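PDB 6E1Q: AtGH3.15 acyl acid amido synthetase from Arabidopsis thaliana, which catalyses the ATP-dependent conjugation of glutamine, and possibly cysteine, to the auxin precursor indole-3-butyric acid, and accepts the herbicide 2,4-DB as well. Local coordinates for residues Gln26-Val31 against Met354-Phe359; Ile91-Thr96 against Ile108-Glu113; Ser329-Gly334 against Val395-Gly400. All coordinates share one frame; numbering follows the deposited sequence.

Interaction 1: Gln26-Val31 against Met354-Phe359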
ATOM      1  N   GLN A  26     -29.127   2.884   8.715  1.00 38.31           N
ATOM      2  CA  GLN A  26     -29.561   1.899   9.698  1.00 45.48           C
ATOM      3  C   GLN A  26     -28.410   0.995  10.129  1.00 44.47           C
ATOM      4  O   GLN A  26     -28.275   0.674  11.314  1.00 41.44           O
ATOM      5  CB  GLN A  26     -30.709   1.069   9.124  1.00 53.47           C
ATOM      6  CG  GLN A  26     -31.831   1.904   8.482  1.00 71.24           C
ATOM      7  CD  GLN A  26     -31.675   2.072   6.965  1.00 78.83           C
ATOM      8  OE1 GLN A  26     -30.888   2.897   6.491  1.00 68.40           O
ATOM      9  NE2 GLN A  26     -32.430   1.288   6.202  1.00 87.39           N
ATOM     10  N   ILE A  27     -27.572   0.563   9.184  1.00 43.52           N
ATOM     11  CA  ILE A  27     -26.480  -0.334   9.542  1.00 39.04           C
ATOM     12  C   ILE A  27     -25.458   0.389  10.415  1.00 38.82           C
ATOM     13  O   ILE A  27     -25.017  -0.131  11.446  1.00 45.24           O
ATOM     14  CB  ILE A  27     -25.830  -0.931   8.281  1.00 36.30           C
ATOM     15  CG1 ILE A  27     -26.834  -1.839   7.561  1.00 41.78           C
ATOM     16  CG2 ILE A  27     -24.590  -1.721   8.677  1.00 30.39           C
ATOM     17  CD1 ILE A  27     -26.383  -2.304   6.188  1.00 41.12           C
ATOM     18  N   GLN A  28     -25.061   1.594  10.012  1.00 35.01           N
ATOM     19  CA  GLN A  28     -24.163   2.391  10.845  1.00 37.93           C
ATOM     20  C   GLN A  28     -24.678   2.521  12.276  1.00 38.64           C
ATOM     21  O   GLN A  28     -23.950   2.238  13.236  1.00 39.10           O
ATOM     22  CB  GLN A  28     -23.963   3.766  10.216  1.00 34.97           C
ATOM     23  CG  GLN A  28     -22.954   3.751   9.081  1.00 30.33           C
ATOM     24  CD  GLN A  28     -21.535   3.534   9.568  1.00 37.31           C
ATOM     25  OE1 GLN A  28     -20.885   4.473  10.011  1.00 36.26           O
ATOM     26  NE2 GLN A  28     -21.045   2.297   9.481  1.00 31.66           N
ATOM     27  N   ASP A  29     -25.943   2.928  12.442  1.00 41.13           N
ATOM     28  CA  ASP A  29     -26.480   3.109  13.789  1.00 40.95           C
ATOM     29  C   ASP A  29     -26.512   1.786  14.548  1.00 46.07           C
ATOM     30  O   ASP A  29     -26.271   1.749  15.761  1.00 47.33           O
ATOM     31  CB  ASP A  29     -27.882   3.729  13.732  1.00 51.08           C
ATOM     32  CG  ASP A  29     -27.878   5.144  13.169  1.00 57.04           C
ATOM     33  OD1 ASP A  29     -26.785   5.666  12.848  1.00 60.22           O
ATOM     34  OD2 ASP A  29     -28.972   5.728  13.025  1.00 61.67           O
ATOM     35  N   SER A  30     -26.793   0.685  13.842  1.00 41.25           N
ATOM     36  CA  SER A  30     -26.757  -0.636  14.468  1.00 48.35           C
ATOM     37  C   SER A  30     -25.349  -0.987  14.938  1.00 47.61           C
ATOM     38  O   SER A  30     -25.170  -1.498  16.050  1.00 44.32           O
ATOM     39  CB  SER A  30     -27.253  -1.691  13.488  1.00 57.72           C
ATOM     40  OG  SER A  30     -28.660  -1.807  13.536  1.00 77.75           O
ATOM     41  N   VAL A  31     -24.345  -0.733  14.090  1.00 44.16           N
ATOM     42  CA  VAL A  31     -22.949  -1.001  14.442  1.00 42.28           C
ATOM     43  C   VAL A  31     -22.562  -0.230  15.699  1.00 37.26           C
ATOM     44  O   VAL A  31     -22.008  -0.792  16.653  1.00 40.91           O
ATOM     45  CB  VAL A  31     -22.021  -0.645  13.262  1.00 39.39           C
ATOM     46  CG1 VAL A  31     -20.555  -0.632  13.709  1.00 32.43           C
ATOM     47  CG2 VAL A  31     -22.235  -1.594  12.091  1.00 36.18           C
ATOM     48  N   MET A 354     -18.526  -2.730   8.591  1.00 33.30           N
ATOM     49  CA  MET A 354     -17.158  -3.009   9.026  1.00 35.12           C
ATOM     50  C   MET A 354     -16.714  -2.142  10.199  1.00 38.09           C
ATOM     51  O   MET A 354     -15.629  -2.367  10.740  1.00 44.91           O
ATOM     52  CB  MET A 354     -16.187  -2.827   7.858  1.00 31.65           C
ATOM     53  CG  MET A 354     -16.563  -3.668   6.645  1.00 37.60           C
ATOM     54  SD  MET A 354     -16.695  -5.434   7.064  1.00 42.07           S
ATOM     55  CE  MET A 354     -14.973  -5.776   7.438  1.00 37.61           C
ATOM     56  N   GLY A 355     -17.528  -1.185  10.606  1.00 37.40           N
ATOM     57  CA  GLY A 355     -17.175  -0.259  11.664  1.00 37.70           C
ATOM     58  C   GLY A 355     -18.086   0.940  11.594  1.00 30.86           C
ATOM     59  O   GLY A 355     -18.889   1.076  10.677  1.00 35.69           O
ATOM     60  N   TYR A 356     -17.982   1.795  12.605  1.00 30.06           N
ATOM     61  CA  TYR A 356     -18.698   3.068  12.618  1.00 30.97           C
ATOM     62  C   TYR A 356     -17.744   4.150  12.135  1.00 33.62           C
ATOM     63  O   TYR A 356     -16.677   4.349  12.728  1.00 33.61           O
ATOM     64  CB  TYR A 356     -19.237   3.415  14.008  1.00 38.28           C
ATOM     65  CG  TYR A 356     -20.109   4.663  14.017  1.00 36.36           C
ATOM     66  CD1 TYR A 356     -21.412   4.626  13.534  1.00 32.97           C
ATOM     67  CD2 TYR A 356     -19.619   5.880  14.488  1.00 36.72           C
ATOM     68  CE1 TYR A 356     -22.207   5.756  13.531  1.00 40.25           C
ATOM     69  CE2 TYR A 356     -20.410   7.025  14.484  1.00 40.97           C
ATOM     70  CZ  TYR A 356     -21.708   6.953  14.008  1.00 43.69           C
ATOM     71  OH  TYR A 356     -22.517   8.072  13.997  1.00 42.00           O
ATOM     72  N   PHE A 357     -18.136   4.849  11.073  1.00 30.68           N
ATOM     73  CA  PHE A 357     -17.232   5.700  10.308  1.00 29.66           C
ATOM     74  C   PHE A 357     -17.687   7.146  10.392  1.00 36.14           C
ATOM     75  O   PHE A 357     -18.791   7.480   9.950  1.00 44.69           O
ATOM     76  CB  PHE A 357     -17.175   5.258   8.846  1.00 28.21           C
ATOM     77  CG  PHE A 357     -16.718   3.841   8.651  1.00 33.99           C
ATOM     78  CD1 PHE A 357     -15.402   3.488   8.893  1.00 39.66           C
ATOM     79  CD2 PHE A 357     -17.592   2.871   8.210  1.00 31.24           C
ATOM     80  CE1 PHE A 357     -14.979   2.186   8.713  1.00 43.25           C
ATOM     81  CE2 PHE A 357     -17.176   1.586   8.014  1.00 35.85           C
ATOM     82  CZ  PHE A 357     -15.862   1.237   8.277  1.00 43.00           C
ATOM     83  N   GLU A 358     -16.839   8.001  10.945  1.00 42.26           N
ATOM     84  CA  GLU A 358     -17.035   9.441  10.890  1.00 40.50           C
ATOM     85  C   GLU A 358     -15.953  10.067  10.024  1.00 41.07           C
ATOM     86  O   GLU A 358     -14.981   9.417   9.627  1.00 37.60           O
ATOM     87  CB  GLU A 358     -17.027  10.053  12.292  1.00 38.45           C
ATOM     88  CG  GLU A 358     -18.178   9.572  13.168  1.00 34.76           C
ATOM     89  CD  GLU A 358     -18.011  10.007  14.608  1.00 45.78           C
ATOM     90  OE1 GLU A 358     -17.119   9.458  15.294  1.00 42.90           O
ATOM     91  OE2 GLU A 358     -18.766  10.899  15.051  1.00 49.19           O
ATOM     92  N   PHE A 359     -16.126  11.347   9.718  1.00 35.38           N
ATOM     93  CA  PHE A 359     -15.221  11.994   8.777  1.00 34.56           C
ATOM     94  C   PHE A 359     -14.928  13.403   9.251  1.00 35.78           C
ATOM     95  O   PHE A 359     -15.843  14.204   9.461  1.00 38.25           O
ATOM     96  CB  PHE A 359     -15.792  11.979   7.361  1.00 31.60           C
ATOM     97  CG  PHE A 359     -15.879  10.591   6.802  1.00 33.22           C
ATOM     98  CD1 PHE A 359     -16.991   9.802   7.055  1.00 27.31           C
ATOM     99  CD2 PHE A 359     -14.803  10.033   6.124  1.00 32.16           C
ATOM    100  CE1 PHE A 359     -17.047   8.495   6.598  1.00 28.27           C
ATOM    101  CE2 PHE A 359     -14.858   8.739   5.656  1.00 28.95           C
ATOM    102  CZ  PHE A 359     -15.989   7.972   5.896  1.00 28.57           C
TER

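Interaction 2: Ile91-Thr96 against Ile108-Glu113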
ATOM      1  N   ILE A  91      -7.830  -9.847  22.744  1.00 32.56           N
ATOM      2  CA  ILE A  91      -6.961  -9.430  21.648  1.00 38.02           C
ATOM      3  C   ILE A  91      -6.181 -10.656  21.185  1.00 37.57           C
ATOM      4  O   ILE A  91      -5.455 -11.269  21.970  1.00 38.48           O
ATOM      5  CB  ILE A  91      -6.015  -8.301  22.087  1.00 39.23           C
ATOM      6  CG1 ILE A  91      -6.802  -7.116  22.652  1.00 38.22           C
ATOM      7  CG2 ILE A  91      -5.064  -7.891  20.951  1.00 32.20           C
ATOM      8  CD1 ILE A  91      -7.764  -6.532  21.697  1.00 40.86           C
ATOM      9  N   SER A  92      -6.327 -11.025  19.913  1.00 38.19           N
ATOM     10  CA  SER A  92      -5.669 -12.262  19.497  1.00 47.69           C
ATOM     11  C   SER A  92      -4.289 -12.040  18.889  1.00 43.71           C
ATOM     12  O   SER A  92      -3.460 -12.953  18.934  1.00 41.45           O
ATOM     13  CB  SER A  92      -6.544 -13.037  18.511  1.00 39.97           C
ATOM     14  OG  SER A  92      -6.854 -12.230  17.407  1.00 49.24           O
ATOM     15  N   VAL A  93      -4.021 -10.859  18.315  1.00 40.25           N
ATOM     16  CA  VAL A  93      -2.697 -10.511  17.797  1.00 39.65           C
ATOM     17  C   VAL A  93      -2.565  -9.003  17.845  1.00 36.28           C
ATOM     18  O   VAL A  93      -3.560  -8.280  17.865  1.00 32.00           O
ATOM     19  CB  VAL A  93      -2.433 -10.987  16.335  1.00 37.26           C
ATOM     20  CG1 VAL A  93      -2.097 -12.452  16.282  1.00 44.43           C
ATOM     21  CG2 VAL A  93      -3.615 -10.636  15.412  1.00 32.03           C
ATOM     22  N   LEU A  94      -1.323  -8.518  17.854  1.00 32.92           N
ATOM     23  CA  LEU A  94      -1.079  -7.133  17.486  1.00 29.29           C
ATOM     24  C   LEU A  94      -0.543  -7.058  16.068  1.00 30.96           C
ATOM     25  O   LEU A  94       0.346  -7.820  15.691  1.00 31.26           O
ATOM     26  CB  LEU A  94      -0.118  -6.417  18.431  1.00 25.76           C
ATOM     27  CG  LEU A  94      -0.466  -6.446  19.911  1.00 33.00           C
ATOM     28  CD1 LEU A  94       0.661  -5.903  20.752  1.00 35.95           C
ATOM     29  CD2 LEU A  94      -1.739  -5.627  20.090  1.00 30.95           C
ATOM     30  N   LEU A  95      -1.074  -6.121  15.306  1.00 27.62           N
ATOM     31  CA  LEU A  95      -0.690  -5.941  13.918  1.00 33.94           C
ATOM     32  C   LEU A  95       0.376  -4.855  13.807  1.00 35.25           C
ATOM     33  O   LEU A  95       0.200  -3.754  14.339  1.00 33.06           O
ATOM     34  CB  LEU A  95      -1.911  -5.570  13.083  1.00 26.45           C
ATOM     35  CG  LEU A  95      -3.024  -6.615  12.954  1.00 28.56           C
ATOM     36  CD1 LEU A  95      -4.140  -6.089  12.054  1.00 34.57           C
ATOM     37  CD2 LEU A  95      -2.533  -7.961  12.433  1.00 34.44           C
ATOM     38  N   THR A  96       1.498  -5.177  13.159  1.00 34.96           N
ATOM     39  CA  THR A  96       2.525  -4.186  12.880  0.57 36.62           C
ATOM     40  C   THR A  96       2.171  -3.473  11.584  1.00 32.86           C
ATOM     41  O   THR A  96       2.178  -4.089  10.516  1.00 34.35           O
ATOM     42  CB  THR A  96       3.899  -4.830  12.770  0.57 32.35           C
ATOM     43  OG1 THR A  96       4.151  -5.570  13.958  0.57 46.54           O
ATOM     44  CG2 THR A  96       4.936  -3.770  12.651  0.57 28.05           C
ATOM     45  N   ILE A 108      -1.358  -2.436  16.464  1.00 26.28           N
ATOM     46  CA  ILE A 108      -2.805  -2.268  16.454  1.00 31.72           C
ATOM     47  C   ILE A 108      -3.474  -3.560  16.925  1.00 31.16           C
ATOM     48  O   ILE A 108      -3.274  -4.621  16.321  1.00 29.22           O
ATOM     49  CB  ILE A 108      -3.308  -1.866  15.059  1.00 31.81           C
ATOM     50  CG1 ILE A 108      -2.724  -0.502  14.649  1.00 30.54           C
ATOM     51  CG2 ILE A 108      -4.827  -1.813  15.041  1.00 33.43           C
ATOM     52  CD1 ILE A 108      -3.146   0.640  15.553  1.00 30.92           C
ATOM     53  N   PRO A 109      -4.286  -3.521  17.980  1.00 31.72           N
ATOM     54  CA  PRO A 109      -4.998  -4.732  18.418  1.00 36.85           C
ATOM     55  C   PRO A 109      -5.947  -5.250  17.349  1.00 32.92           C
ATOM     56  O   PRO A 109      -6.555  -4.473  16.610  1.00 33.66           O
ATOM     57  CB  PRO A 109      -5.771  -4.265  19.658  1.00 31.15           C
ATOM     58  CG  PRO A 109      -5.043  -3.032  20.121  1.00 40.37           C
ATOM     59  CD  PRO A 109      -4.517  -2.375  18.873  1.00 36.13           C
ATOM     60  N   LEU A 110      -6.064  -6.585  17.280  1.00 31.92           N
ATOM     61  CA  LEU A 110      -7.029  -7.265  16.425  1.00 33.73           C
ATOM     62  C   LEU A 110      -7.676  -8.390  17.221  1.00 39.38           C
ATOM     63  O   LEU A 110      -6.976  -9.227  17.797  1.00 31.04           O
ATOM     64  CB  LEU A 110      -6.358  -7.825  15.165  1.00 34.39           C
ATOM     65  CG  LEU A 110      -7.258  -8.555  14.162  1.00 42.90           C
ATOM     66  CD1 LEU A 110      -8.280  -7.600  13.562  1.00 38.56           C
ATOM     67  CD2 LEU A 110      -6.437  -9.229  13.057  1.00 40.98           C
ATOM     68  N   THR A 111      -9.005  -8.400  17.276  1.00 39.04           N
ATOM     69  CA  THR A 111      -9.728  -9.532  17.838  1.00 38.68           C
ATOM     70  C   THR A 111     -10.016 -10.579  16.752  1.00 38.77           C
ATOM     71  O   THR A 111     -10.024 -10.290  15.547  1.00 33.75           O
ATOM     72  CB  THR A 111     -11.040  -9.083  18.491  1.00 39.77           C
ATOM     73  OG1 THR A 111     -11.911  -8.535  17.494  1.00 36.47           O
ATOM     74  CG2 THR A 111     -10.781  -8.018  19.540  1.00 34.46           C
ATOM     75  N   THR A 112     -10.247 -11.813  17.207  1.00 35.21           N
ATOM     76  CA  THR A 112     -10.515 -12.928  16.297  1.00 44.05           C
ATOM     77  C   THR A 112     -11.796 -12.697  15.495  1.00 41.03           C
ATOM     78  O   THR A 112     -11.849 -12.983  14.290  1.00 42.99           O
ATOM     79  CB  THR A 112     -10.592 -14.233  17.101  1.00 50.27           C
ATOM     80  OG1 THR A 112      -9.273 -14.633  17.494  1.00 52.20           O
ATOM     81  CG2 THR A 112     -11.227 -15.356  16.282  1.00 47.24           C
ATOM     82  N   GLU A 113     -12.824 -12.156  16.145  1.00 34.75           N
ATOM     83  CA  GLU A 113     -14.078 -11.851  15.468  1.00 48.06           C
ATOM     84  C   GLU A 113     -13.869 -10.798  14.387  1.00 50.25           C
ATOM     85  O   GLU A 113     -14.356 -10.945  13.256  1.00 39.63           O
ATOM     86  CB  GLU A 113     -15.118 -11.377  16.488  1.00 46.85           C
ATOM     87  CG  GLU A 113     -15.578 -12.447  17.495  1.00 73.67           C
ATOM     88  CD  GLU A 113     -14.612 -12.669  18.675  1.00 85.94           C
ATOM     89  OE1 GLU A 113     -13.478 -12.129  18.670  1.00 84.70           O
ATOM     90  OE2 GLU A 113     -15.001 -13.400  19.616  1.00 88.17           O
TER

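Interaction 3: Ser329-Gly334 against Val395-Gly400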
ATOM      1  N   SER A 329      -4.619  -1.620   9.078  1.00 33.10           N
ATOM      2  CA  SER A 329      -4.588  -2.505  10.238  1.00 38.67           C
ATOM      3  C   SER A 329      -5.769  -2.226  11.148  1.00 30.19           C
ATOM      4  O   SER A 329      -6.385  -3.153  11.674  1.00 31.64           O
ATOM      5  CB  SER A 329      -3.273  -2.346  11.009  1.00 36.16           C
ATOM      6  OG  SER A 329      -2.190  -2.819  10.231  1.00 46.59           O
ATOM      7  N   GLU A 330      -6.116  -0.941  11.305  1.00 28.47           N
ATOM      8  CA  GLU A 330      -7.151  -0.521  12.247  1.00 30.56           C
ATOM      9  C   GLU A 330      -8.555  -0.900  11.777  1.00 36.68           C
ATOM     10  O   GLU A 330      -9.440  -1.171  12.602  1.00 33.37           O
ATOM     11  CB  GLU A 330      -7.063   0.995  12.450  1.00 30.74           C
ATOM     12  CG  GLU A 330      -5.764   1.485  13.130  1.00 35.43           C
ATOM     13  CD  GLU A 330      -4.708   1.981  12.150  1.00 40.01           C
ATOM     14  OE1 GLU A 330      -3.856   2.809  12.555  1.00 40.84           O
ATOM     15  OE2 GLU A 330      -4.732   1.540  10.983  1.00 36.51           O
ATOM     16  N   CYS A 331      -8.791  -0.907  10.471  1.00 31.26           N
ATOM     17  CA  CYS A 331     -10.152  -1.111   9.982  1.00 35.87           C
ATOM     18  C   CYS A 331     -10.147  -1.439   8.501  1.00 30.96           C
ATOM     19  O   CYS A 331      -9.510  -0.731   7.717  1.00 33.01           O
ATOM     20  CB  CYS A 331     -11.006   0.142  10.218  1.00 27.29           C
ATOM     21  SG  CYS A 331     -12.770  -0.208  10.208  1.00 43.77           S
ATOM     22  N   PHE A 332     -10.863  -2.483   8.098  1.00 27.33           N
ATOM     23  CA  PHE A 332     -11.175  -2.651   6.681  1.00 29.72           C
ATOM     24  C   PHE A 332     -12.330  -1.725   6.332  1.00 40.69           C
ATOM     25  O   PHE A 332     -13.374  -1.763   6.988  1.00 44.24           O
ATOM     26  CB  PHE A 332     -11.559  -4.091   6.354  1.00 36.95           C
ATOM     27  CG  PHE A 332     -11.753  -4.328   4.898  1.00 59.63           C
ATOM     28  CD1 PHE A 332     -10.699  -4.167   4.013  1.00 64.62           C
ATOM     29  CD2 PHE A 332     -12.992  -4.678   4.396  1.00 77.54           C
ATOM     30  CE1 PHE A 332     -10.876  -4.371   2.657  1.00 69.33           C
ATOM     31  CE2 PHE A 332     -13.169  -4.886   3.036  1.00 78.10           C
ATOM     32  CZ  PHE A 332     -12.110  -4.735   2.172  1.00 73.76           C
ATOM     33  N   MET A 333     -12.160  -0.906   5.301  1.00 30.91           N
ATOM     34  CA  MET A 333     -13.069   0.230   5.176  1.00 39.93           C
ATOM     35  C   MET A 333     -13.892   0.261   3.901  1.00 40.17           C
ATOM     36  O   MET A 333     -15.090   0.563   3.969  1.00 41.67           O
ATOM     37  CB  MET A 333     -12.285   1.528   5.306  1.00 37.08           C
ATOM     38  CG  MET A 333     -12.005   1.854   6.754  1.00 44.93           C
ATOM     39  SD  MET A 333     -10.952   3.268   7.000  1.00 49.49           S
ATOM     40  CE  MET A 333      -9.335   2.563   6.651  1.00 45.26           C
ATOM     41  N   GLY A 334     -13.308  -0.023   2.737  1.00 36.36           N
ATOM     42  CA  GLY A 334     -14.051   0.159   1.504  1.00 38.48           C
ATOM     43  C   GLY A 334     -13.618  -0.808   0.431  1.00 35.30           C
ATOM     44  O   GLY A 334     -12.539  -1.403   0.504  1.00 29.62           O
ATOM     45  N   VAL A 395     -12.588   6.339  12.801  1.00 32.55           N
ATOM     46  CA  VAL A 395     -13.198   5.016  12.844  1.00 31.26           C
ATOM     47  C   VAL A 395     -13.389   4.569  14.282  1.00 32.15           C
ATOM     48  O   VAL A 395     -12.554   4.816  15.160  1.00 34.68           O
ATOM     49  CB  VAL A 395     -12.388   3.971  12.046  1.00 31.48           C
ATOM     50  CG1 VAL A 395     -12.180   4.444  10.603  1.00 29.02           C
ATOM     51  CG2 VAL A 395     -11.032   3.654  12.746  1.00 28.55           C
ATOM     52  N   THR A 396     -14.458   3.852  14.524  1.00 31.27           N
ATOM     53  CA  THR A 396     -14.776   3.263  15.783  1.00 27.86           C
ATOM     54  C   THR A 396     -14.986   1.817  15.419  1.00 39.60           C
ATOM     55  O   THR A 396     -15.799   1.498  14.607  1.00 36.98           O
ATOM     56  CB  THR A 396     -16.008   3.861  16.388  1.00 30.35           C
ATOM     57  OG1 THR A 396     -15.689   5.144  16.842  1.00 38.37           O
ATOM     58  CG2 THR A 396     -16.430   3.093  17.527  1.00 30.81           C
ATOM     59  N   THR A 397     -14.245   0.952  16.062  1.00 32.31           N
ATOM     60  CA  THR A 397     -14.181  -0.447  15.726  1.00 34.13           C
ATOM     61  C   THR A 397     -14.519  -1.469  16.763  1.00 36.58           C
ATOM     62  O   THR A 397     -14.811  -1.163  17.847  1.00 34.86           O
ATOM     63  CB  THR A 397     -12.761  -0.805  15.234  1.00 32.20           C
ATOM     64  OG1 THR A 397     -11.904  -0.962  16.333  1.00 33.19           O
ATOM     65  CG2 THR A 397     -12.187   0.261  14.426  1.00 33.80           C
ATOM     66  N   PHE A 398     -14.458  -2.701  16.328  1.00 35.97           N
ATOM     67  CA  PHE A 398     -14.701  -3.855  17.133  1.00 38.06           C
ATOM     68  C   PHE A 398     -13.453  -4.416  17.794  1.00 44.71           C
ATOM     69  O   PHE A 398     -13.536  -5.398  18.434  1.00 45.62           O
ATOM     70  CB  PHE A 398     -15.341  -4.951  16.316  1.00 48.39           C
ATOM     71  CG  PHE A 398     -16.767  -4.700  15.931  1.00 55.42           C
ATOM     72  CD1 PHE A 398     -17.772  -4.891  16.819  1.00 48.02           C
ATOM     73  CD2 PHE A 398     -17.089  -4.294  14.677  1.00 61.45           C
ATOM     74  CE1 PHE A 398     -19.059  -4.689  16.475  1.00 56.67           C
ATOM     75  CE2 PHE A 398     -18.394  -4.070  14.331  1.00 58.61           C
ATOM     76  CZ  PHE A 398     -19.372  -4.262  15.235  1.00 48.76           C
ATOM     77  N   SER A 399     -12.302  -3.813  17.599  1.00 35.96           N
ATOM     78  CA  SER A 399     -11.052  -4.215  18.243  1.00 35.88           C
ATOM     79  C   SER A 399     -10.476  -3.096  19.112  1.00 40.28           C
ATOM     80  O   SER A 399      -9.259  -2.917  19.171  1.00 35.84           O
ATOM     81  CB  SER A 399     -10.030  -4.661  17.193  1.00 26.83           C
ATOM     82  OG  SER A 399     -10.390  -5.933  16.662  1.00 34.16           O
ATOM     83  N   GLY A 400     -11.338  -2.309  19.764  1.00 35.80           N
ATOM     84  CA  GLY A 400     -10.890  -1.405  20.807  1.00 32.82           C
ATOM     85  C   GLY A 400     -10.426  -0.028  20.378  1.00 38.00           C
ATOM     86  O   GLY A 400      -9.739   0.639  21.158  1.00 38.89           O
TER

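Interaction 1: Gln26-Val31 against Met354-Phe359
Q28 reaches from the helix to the start of the strand and binds its backbone with both ends of the side-chain amide. Q28 OE1 accepts from F357 N at 3.0 Å in a nearly straight bond, N-H...O angle 171°, the donor lying in the carbonyl plane on a lone pair. On the other branch Q28 NE2 gives a hydrogen to G355 O at 2.8 Å, and that oxygen sits close to the plane of the amide. NE2 also donates to P352 O in the preceding loop, so three bonds fix the rotation of the group and the polar atoms of this buried amide are satisfied by backbone. The chain of Q28 is bent at CG (chi2 -70°), which carries CD over to the strand.

The amide lies nearly parallel to both neighbouring ring planes. The F357 ring brings CD2 to 3.7 Å from Q28 NE2, an oblique approach, while one face of this ring takes G355 C near its rim. Y356 turns an edge to the helix: its CD1 lies 3.5 Å from Q28 O, near the ring plane. One turn on, V31 points at the strand. V31 CG1 packs 3.6 Å from G355 C and 4.3 Å from Y356 CB.

Farther out, strand 390-396 positions the receiving segment through backbone bonds of Y356 with T396 and E358 with V394. E358 forms salt bridges with K59 and R403, and D29 of the helix forms one with K55. The axes of 26-31 and 356-359 come within 8.3 Å, their directions 108° apart. Helix 24-38 of the GH3 N-terminal family region thus packs across the start of strand 356-361 in the central one, its glutamine pairing with the strand backbone as a neighbouring peptide group would.

Interaction 2: Ile91-Thr96 against Ile108-Glu113
L110 O is gripped by both polar groups of S92: the backbone N at 2.9 Å, in the carbonyl plane, and the hydroxyl OG at 3.0 Å, above that plane. OG stands between the backbone N and the carbonyl carbon of its own residue (chi1 57°), on the side that faces L110. V93 N adds a weak third bond, so S92 and V93 together face L110 in a classic beta bulge. Past the bulge the antiparallel pairing is regular: L110 N donates to V93 O, and L95 exchanges bonds with I108, L95 N to I108 O at 2.8 Å and I108 N to L95 O in return. Between these pairs L94 CA lies 3.5 Å from I108 O, a CA-H...O contact.

Apolar side chains pack on both faces. V93 and L110 lie side by side and point the same way, V93 CG2 to L110 CB 3.9 Å, while L95 CD1 meets L110 CD2 at 4.0 Å. On the other face L94 CD2 packs near P109. I91 CD1 lies beside P109 CB at 3.6 Å and also touches T111 CG2.

T111 is the N-cap of helix 112-132, its OG1 accepting from D114 N. On the side away from 105-111, strand 91-97 pairs with strand 158-160, and helix 162-172 packs against V93 and L95.

Interaction 3: Ser329-Gly334 against Val395-Gly400
M333 bends its thioether over V395 at a classic beta bulge within strand 332-335, where M333 and G334 both face Y326. From CB the chain extends through CG, which packs on the F357 ring of strand 356-361, to SD, which lies 4.0 Å from V395 CG1. The chain turns at chi3 (-78°) before CE, and the two side chains cross at about a right angle.

The other methyl of V395, CG2, lies 4.3 Å from C331 CB. Beside it T397 sends its methyl to the loop: T397 CG2 is 3.6 Å from E330 O and 4.3 Å from C331 SG. An alanine in place of T397 would probably open a gap beside E330 O and C331 SG and leave S399 N without its side-chain acceptor.

The contact is van der Waals packing, and it backs the segment whose residues serve the active site: S329 and E330 bind ATP, and F332 binds substrate and touches the bound 2,4-D. The E330 carboxylate is engaged elsewhere, OE1 by Y404 OH and OE2 by S328 OG. On the other segment an ST turn shapes the chain after strand 390-396, T397 OG1 accepting from S399 N at 3.1 Å with an N-H...O angle of 157°.

In the fold
Interaction 3 is the hub: its centre lies about 11 Å from those of interactions 1 and 2, which are themselves about 20 Å apart and do not touch. Strands 356-361 and 390-396 are antiparallel neighbours and join interaction 1 to interaction 3, where F357 CE1 also lies 3.6 Å from C331 SG. Interaction 2 meets interaction 3 at T111 N and S399 OG. Along the chain interaction 2 is nested within interaction 1 and precedes interaction 3, whose segments alternate with those of interaction 1. Together they tie N-terminal and central family regions around residues that bind ATP and substrate.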